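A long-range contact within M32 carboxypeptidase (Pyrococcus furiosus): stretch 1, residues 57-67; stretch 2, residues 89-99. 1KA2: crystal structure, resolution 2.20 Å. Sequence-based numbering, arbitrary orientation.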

ATOM      1  N   SER A  57     -10.567   3.826 -14.406  1.00 35.68           N
ATOM      2  CA  SER A  57     -10.217   2.575 -15.061  1.00 36.21           C
ATOM      3  C   SER A  57     -11.231   2.211 -16.153  1.00 36.78           C
ATOM      4  O   SER A  57     -10.856   1.958 -17.301  1.00 36.44           O
ATOM      5  CB  SER A  57     -10.145   1.466 -14.013  1.00 34.17           C
ATOM      6  OG  SER A  57      -9.402   0.373 -14.499  1.00 37.71           O
ATOM      7  N   HIS A  58     -12.508   2.187 -15.774  1.00 36.88           N
ATOM      8  CA  HIS A  58     -13.623   1.871 -16.670  1.00 37.19           C
ATOM      9  C   HIS A  58     -13.626   2.828 -17.860  1.00 38.06           C
ATOM     10  O   HIS A  58     -13.903   2.436 -18.992  1.00 37.20           O
ATOM     11  CB  HIS A  58     -14.951   2.001 -15.899  1.00 38.19           C
ATOM     12  CG  HIS A  58     -16.178   1.758 -16.732  1.00 38.76           C
ATOM     13  ND1 HIS A  58     -16.553   0.503 -17.166  1.00 38.46           N
ATOM     14  CD2 HIS A  58     -17.132   2.608 -17.182  1.00 38.99           C
ATOM     15  CE1 HIS A  58     -17.686   0.590 -17.841  1.00 36.86           C
ATOM     16  NE2 HIS A  58     -18.059   1.857 -17.866  1.00 37.98           N
ATOM     17  N   GLU A  59     -13.322   4.091 -17.584  1.00 38.49           N
ATOM     18  CA  GLU A  59     -13.282   5.111 -18.616  1.00 40.14           C
ATOM     19  C   GLU A  59     -12.193   4.805 -19.641  1.00 40.90           C
ATOM     20  O   GLU A  59     -12.413   4.927 -20.844  1.00 40.31           O
ATOM     21  CB  GLU A  59     -13.037   6.476 -17.979  1.00 43.00           C
ATOM     22  CG  GLU A  59     -13.100   7.636 -18.947  1.00 47.75           C
ATOM     23  CD  GLU A  59     -12.917   8.976 -18.259  1.00 50.48           C
ATOM     24  OE1 GLU A  59     -13.764   9.333 -17.403  1.00 48.57           O
ATOM     25  OE2 GLU A  59     -11.921   9.668 -18.579  1.00 52.92           O
ATOM     26  N   LEU A  60     -11.020   4.399 -19.159  1.00 41.54           N
ATOM     27  CA  LEU A  60      -9.896   4.080 -20.039  1.00 40.67           C
ATOM     28  C   LEU A  60     -10.151   2.818 -20.870  1.00 40.88           C
ATOM     29  O   LEU A  60      -9.774   2.740 -22.041  1.00 41.01           O
ATOM     30  CB  LEU A  60      -8.614   3.897 -19.209  1.00 39.87           C
ATOM     31  CG  LEU A  60      -8.011   5.125 -18.512  1.00 39.74           C
ATOM     32  CD1 LEU A  60      -6.798   4.712 -17.685  1.00 38.01           C
ATOM     33  CD2 LEU A  60      -7.601   6.159 -19.543  1.00 37.15           C
ATOM     34  N   LEU A  61     -10.783   1.823 -20.261  1.00 40.80           N
ATOM     35  CA  LEU A  61     -11.070   0.585 -20.962  1.00 40.41           C
ATOM     36  C   LEU A  61     -12.048   0.808 -22.110  1.00 41.78           C
ATOM     37  O   LEU A  61     -11.979   0.130 -23.135  1.00 41.89           O
ATOM     38  CB  LEU A  61     -11.659  -0.446 -19.998  1.00 41.47           C
ATOM     39  CG  LEU A  61     -11.906  -1.844 -20.569  1.00 40.42           C
ATOM     40  CD1 LEU A  61     -10.562  -2.482 -20.932  1.00 40.47           C
ATOM     41  CD2 LEU A  61     -12.642  -2.700 -19.548  1.00 39.09           C
ATOM     42  N   LEU A  62     -12.955   1.765 -21.944  1.00 41.57           N
ATOM     43  CA  LEU A  62     -13.951   2.027 -22.975  1.00 41.77           C
ATOM     44  C   LEU A  62     -13.669   3.248 -23.847  1.00 43.02           C
ATOM     45  O   LEU A  62     -14.548   3.723 -24.559  1.00 42.07           O
ATOM     46  CB  LEU A  62     -15.340   2.138 -22.336  1.00 40.74           C
ATOM     47  CG  LEU A  62     -16.074   0.834 -21.992  1.00 40.83           C
ATOM     48  CD1 LEU A  62     -15.153  -0.117 -21.262  1.00 44.01           C
ATOM     49  CD2 LEU A  62     -17.302   1.151 -21.144  1.00 39.85           C
ATOM     50  N   HIS A  63     -12.445   3.757 -23.800  1.00 44.29           N
ATOM     51  CA  HIS A  63     -12.102   4.908 -24.625  1.00 45.38           C
ATOM     52  C   HIS A  63     -12.182   4.467 -26.092  1.00 45.09           C
ATOM     53  O   HIS A  63     -11.754   3.370 -26.436  1.00 43.03           O
ATOM     54  CB  HIS A  63     -10.689   5.388 -24.291  1.00 47.21           C
ATOM     55  CG  HIS A  63     -10.353   6.721 -24.880  1.00 48.82           C
ATOM     56  ND1 HIS A  63     -10.228   6.927 -26.236  1.00 49.18           N
ATOM     57  CD2 HIS A  63     -10.156   7.926 -24.294  1.00 49.08           C
ATOM     58  CE1 HIS A  63      -9.969   8.203 -26.462  1.00 50.93           C
ATOM     59  NE2 HIS A  63      -9.921   8.831 -25.300  1.00 50.81           N
ATOM     60  N   PRO A  64     -12.740   5.314 -26.975  1.00 46.07           N
ATOM     61  CA  PRO A  64     -12.855   4.964 -28.398  1.00 48.21           C
ATOM     62  C   PRO A  64     -11.564   4.397 -28.997  1.00 48.15           C
ATOM     63  O   PRO A  64     -11.586   3.401 -29.724  1.00 48.12           O
ATOM     64  CB  PRO A  64     -13.261   6.286 -29.043  1.00 48.87           C
ATOM     65  CG  PRO A  64     -14.078   6.936 -27.965  1.00 48.66           C
ATOM     66  CD  PRO A  64     -13.253   6.673 -26.725  1.00 46.14           C
ATOM     67  N   GLU A  65     -10.444   5.036 -28.685  1.00 47.99           N
ATOM     68  CA  GLU A  65      -9.153   4.592 -29.182  1.00 49.49           C
ATOM     69  C   GLU A  65      -8.877   3.140 -28.809  1.00 48.39           C
ATOM     70  O   GLU A  65      -8.556   2.316 -29.671  1.00 49.30           O
ATOM     71  CB  GLU A  65      -8.047   5.476 -28.617  1.00 53.29           C
ATOM     72  CG  GLU A  65      -8.104   6.906 -29.089  1.00 57.70           C
ATOM     73  CD  GLU A  65      -7.048   7.758 -28.424  1.00 61.79           C
ATOM     74  OE1 GLU A  65      -5.880   7.316 -28.380  1.00 64.62           O
ATOM     75  OE2 GLU A  65      -7.379   8.866 -27.948  1.00 64.21           O
ATOM     76  N   PHE A  66      -9.007   2.827 -27.524  1.00 44.69           N
ATOM     77  CA  PHE A  66      -8.756   1.474 -27.059  1.00 43.00           C
ATOM     78  C   PHE A  66      -9.726   0.480 -27.697  1.00 42.82           C
ATOM     79  O   PHE A  66      -9.310  -0.556 -28.218  1.00 42.49           O
ATOM     80  CB  PHE A  66      -8.864   1.405 -25.531  1.00 41.40           C
ATOM     81  CG  PHE A  66      -8.257   0.162 -24.937  1.00 38.83           C
ATOM     82  CD1 PHE A  66      -6.876  -0.000 -24.890  1.00 40.56           C
ATOM     83  CD2 PHE A  66      -9.062  -0.856 -24.455  1.00 37.23           C
ATOM     84  CE1 PHE A  66      -6.311  -1.163 -24.371  1.00 37.64           C
ATOM     85  CE2 PHE A  66      -8.511  -2.015 -23.940  1.00 36.60           C
ATOM     86  CZ  PHE A  66      -7.132  -2.169 -23.897  1.00 37.26           C
ATOM     87  N   VAL A  67     -11.017   0.790 -27.663  1.00 41.72           N
ATOM     88  CA  VAL A  67     -11.997  -0.107 -28.250  1.00 41.88           C
ATOM     89  C   VAL A  67     -11.747  -0.293 -29.746  1.00 42.96           C
ATOM     90  O   VAL A  67     -11.816  -1.420 -30.247  1.00 45.69           O
ATOM     91  CB  VAL A  67     -13.449   0.397 -28.030  1.00 41.01           C
ATOM     92  CG1 VAL A  67     -14.436  -0.577 -28.661  1.00 38.30           C
ATOM     93  CG2 VAL A  67     -13.732   0.537 -26.540  1.00 35.61           C
ATOM     94  N   VAL A  89      -9.461 -11.841 -24.258  1.00 39.57           N
ATOM     95  CA  VAL A  89      -9.595 -11.295 -22.914  1.00 38.85           C
ATOM     96  C   VAL A  89     -10.119  -9.859 -22.922  1.00 38.43           C
ATOM     97  O   VAL A  89     -11.089  -9.538 -22.229  1.00 39.47           O
ATOM     98  CB  VAL A  89      -8.238 -11.351 -22.162  1.00 39.13           C
ATOM     99  CG1 VAL A  89      -8.311 -10.560 -20.855  1.00 39.20           C
ATOM    100  CG2 VAL A  89      -7.865 -12.791 -21.890  1.00 35.62           C
ATOM    101  N   LEU A  90      -9.485  -8.995 -23.703  1.00 36.36           N
ATOM    102  CA  LEU A  90      -9.916  -7.609 -23.756  1.00 37.36           C
ATOM    103  C   LEU A  90     -11.291  -7.451 -24.390  1.00 37.91           C
ATOM    104  O   LEU A  90     -12.049  -6.557 -24.014  1.00 38.25           O
ATOM    105  CB  LEU A  90      -8.875  -6.747 -24.493  1.00 35.87           C
ATOM    106  CG  LEU A  90      -7.563  -6.531 -23.716  1.00 34.97           C
ATOM    107  CD1 LEU A  90      -6.600  -5.716 -24.558  1.00 33.13           C
ATOM    108  CD2 LEU A  90      -7.845  -5.810 -22.400  1.00 28.14           C
ATOM    109  N   ASP A  91     -11.631  -8.319 -25.340  1.00 40.22           N
ATOM    110  CA  ASP A  91     -12.947  -8.212 -25.973  1.00 42.02           C
ATOM    111  C   ASP A  91     -14.023  -8.520 -24.931  1.00 41.74           C
ATOM    112  O   ASP A  91     -15.042  -7.837 -24.862  1.00 43.22           O
ATOM    113  CB  ASP A  91     -13.071  -9.170 -27.163  1.00 43.45           C
ATOM    114  CG  ASP A  91     -14.392  -9.008 -27.902  1.00 44.94           C
ATOM    115  OD1 ASP A  91     -15.136 -10.005 -28.015  1.00 44.27           O
ATOM    116  OD2 ASP A  91     -14.688  -7.881 -28.361  1.00 43.89           O
ATOM    117  N   ARG A  92     -13.780  -9.531 -24.105  1.00 41.89           N
ATOM    118  CA  ARG A  92     -14.727  -9.901 -23.055  1.00 41.30           C
ATOM    119  C   ARG A  92     -14.895  -8.777 -22.026  1.00 42.67           C
ATOM    120  O   ARG A  92     -16.004  -8.543 -21.527  1.00 43.28           O
ATOM    121  CB  ARG A  92     -14.255 -11.174 -22.359  1.00 41.09           C
ATOM    122  CG  ARG A  92     -15.090 -11.606 -21.163  1.00 42.78           C
ATOM    123  CD  ARG A  92     -14.480 -12.827 -20.484  1.00 42.14           C
ATOM    124  NE  ARG A  92     -14.942 -12.974 -19.105  1.00 42.56           N
ATOM    125  CZ  ARG A  92     -16.104 -13.509 -18.739  1.00 41.54           C
ATOM    126  NH1 ARG A  92     -16.954 -13.974 -19.649  1.00 38.98           N
ATOM    127  NH2 ARG A  92     -16.416 -13.563 -17.451  1.00 41.92           N
ATOM    128  N   SER A  93     -13.807  -8.076 -21.713  1.00 40.44           N
ATOM    129  CA  SER A  93     -13.866  -6.989 -20.740  1.00 38.45           C
ATOM    130  C   SER A  93     -14.629  -5.793 -21.273  1.00 38.90           C
ATOM    131  O   SER A  93     -15.510  -5.265 -20.599  1.00 40.68           O
ATOM    132  CB  SER A  93     -12.464  -6.536 -20.342  1.00 38.26           C
ATOM    133  OG  SER A  93     -11.768  -7.553 -19.657  1.00 38.46           O
ATOM    134  N   ILE A  94     -14.273  -5.349 -22.476  1.00 38.89           N
ATOM    135  CA  ILE A  94     -14.941  -4.210 -23.086  1.00 39.44           C
ATOM    136  C   ILE A  94     -16.418  -4.534 -23.239  1.00 40.12           C
ATOM    137  O   ILE A  94     -17.273  -3.683 -23.015  1.00 39.91           O
ATOM    138  CB  ILE A  94     -14.343  -3.886 -24.464  1.00 39.83           C
ATOM    139  CG1 ILE A  94     -12.931  -3.322 -24.280  1.00 39.20           C
ATOM    140  CG2 ILE A  94     -15.252  -2.914 -25.227  1.00 38.52           C
ATOM    141  CD1 ILE A  94     -12.195  -3.056 -25.587  1.00 39.87           C
ATOM    142  N   ARG A  95     -16.702  -5.778 -23.605  1.00 41.25           N
ATOM    143  CA  ARG A  95     -18.074  -6.230 -23.775  1.00 43.42           C
ATOM    144  C   ARG A  95     -18.807  -6.130 -22.442  1.00 42.92           C
ATOM    145  O   ARG A  95     -19.815  -5.434 -22.326  1.00 45.07           O
ATOM    146  CB  ARG A  95     -18.102  -7.683 -24.272  1.00 45.76           C
ATOM    147  CG  ARG A  95     -19.389  -8.051 -25.007  1.00 52.50           C
ATOM    148  CD  ARG A  95     -19.491  -9.538 -25.335  1.00 54.46           C
ATOM    149  NE  ARG A  95     -19.978 -10.324 -24.200  1.00 57.03           N
ATOM    150  CZ  ARG A  95     -21.200 -10.216 -23.685  1.00 59.24           C
ATOM    151  NH1 ARG A  95     -22.072  -9.354 -24.200  1.00 58.64           N
ATOM    152  NH2 ARG A  95     -21.552 -10.972 -22.653  1.00 58.42           N
ATOM    153  N   ILE A  96     -18.296  -6.816 -21.425  1.00 43.43           N
ATOM    154  CA  ILE A  96     -18.925  -6.784 -20.112  1.00 41.01           C
ATOM    155  C   ILE A  96     -19.076  -5.367 -19.591  1.00 41.35           C
ATOM    156  O   ILE A  96     -20.123  -5.004 -19.069  1.00 42.49           O
ATOM    157  CB  ILE A  96     -18.115  -7.568 -19.082  1.00 40.81           C
ATOM    158  CG1 ILE A  96     -18.002  -9.026 -19.505  1.00 41.47           C
ATOM    159  CG2 ILE A  96     -18.781  -7.456 -17.723  1.00 36.95           C
ATOM    160  CD1 ILE A  96     -17.050  -9.821 -18.641  1.00 44.66           C
ATOM    161  N   ALA A  97     -18.026  -4.567 -19.734  1.00 41.18           N
ATOM    162  CA  ALA A  97     -18.050  -3.191 -19.261  1.00 41.02           C
ATOM    163  C   ALA A  97     -19.120  -2.316 -19.916  1.00 42.11           C
ATOM    164  O   ALA A  97     -19.709  -1.463 -19.258  1.00 41.86           O
ATOM    165  CB  ALA A  97     -16.677  -2.558 -19.439  1.00 40.95           C
ATOM    166  N   ARG A  98     -19.379  -2.503 -21.207  1.00 42.58           N
ATOM    167  CA  ARG A  98     -20.392  -1.667 -21.847  1.00 44.76           C
ATOM    168  C   ARG A  98     -21.804  -2.250 -21.873  1.00 44.07           C
ATOM    169  O   ARG A  98     -22.697  -1.683 -22.498  1.00 42.26           O
ATOM    170  CB  ARG A  98     -19.966  -1.294 -23.271  1.00 46.87           C
ATOM    171  CG  ARG A  98     -19.688  -2.459 -24.193  1.00 51.24           C
ATOM    172  CD  ARG A  98     -19.287  -1.948 -25.574  1.00 54.00           C
ATOM    173  NE  ARG A  98     -18.718  -3.000 -26.416  1.00 57.64           N
ATOM    174  CZ  ARG A  98     -18.354  -2.826 -27.685  1.00 59.42           C
ATOM    175  NH1 ARG A  98     -18.506  -1.638 -28.259  1.00 59.25           N
ATOM    176  NH2 ARG A  98     -17.824  -3.833 -28.375  1.00 60.42           N
ATOM    177  N   ALA A  99     -22.004  -3.375 -21.188  1.00 45.20           N
ATOM    178  CA  ALA A  99     -23.316  -4.015 -21.133  1.00 46.11           C
ATOM    179  C   ALA A  99     -24.228  -3.240 -20.187  1.00 47.56           C
ATOM    180  O   ALA A  99     -25.440  -3.145 -20.408  1.00 45.57           O
ATOM    181  CB  ALA A  99     -23.174  -5.457 -20.652  1.00 46.45           C
TER

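Ile94 is the hub of this contact. It is buried, and more of its surface is covered by the other stretch than that of any other residue here. Its CA-to-CB bond points sideways relative to stretch 1, but the end of the side chain, in the m,t rotamer, comes nearer. Ile94 CG1 lies 4.1 Å from Leu61 CG, Ile94 CD1 lies 4.0 Å from both Phe66 CD2 and Val67 CA, and Ile94 CG2 lies 4.0 Å from Val67 CG2. A beta-branched side chain suits this place because its two branches, which carry the methylene CG1, the methyl CD1 and the methyl CG2, give one helical position several apolar contact points.

Stretch 1 meets that hub from two segments, on either side of a break in its helix. The helix of 57-61 gives way at Leu62, and a new helix starts at Pro64, with His63 as its N-cap: His63 ND1 accepts from Glu65 N at 3.1 Å. Leu61 thus approaches from one helix, Phe66 and Val67 from the next.

One helical turn before Ile94, Leu90 meets the aromatic ring, its CD1 3.6 Å from Phe66 CZ; both residues are buried. Roughly one turn after Ile94, Ala97 points toward stretch 1 with only a methyl group. Leu62 CD1 packs 3.4 Å from Ala97 CB, and Leu61 CD2 4.0 Å from the same atom, so the methyl of this small residue is shared by two leucines, with Leu62 CD1 the closer.

Toward the margin the chemistry becomes more polar, but no hydrogen bond crosses between the stretches. Ser93 offers its CB to Leu61 CD2 at 3.9 Å, while its OG makes a weak hydrogen bond to Val89 O within its own helix. Arg98 packs against apolar groups without a polar partner in stretch 1: its CB is 4.2 Å from Leu62 CD2, and its NH1 4.2 Å from Val67 CG1. His58 reaches in with its ring edge, CE1 3.2 Å from Ala97 O. The rule is apolar packing at the centre, flanked by polar residues that touch the other stretch without hydrogen bonding across it.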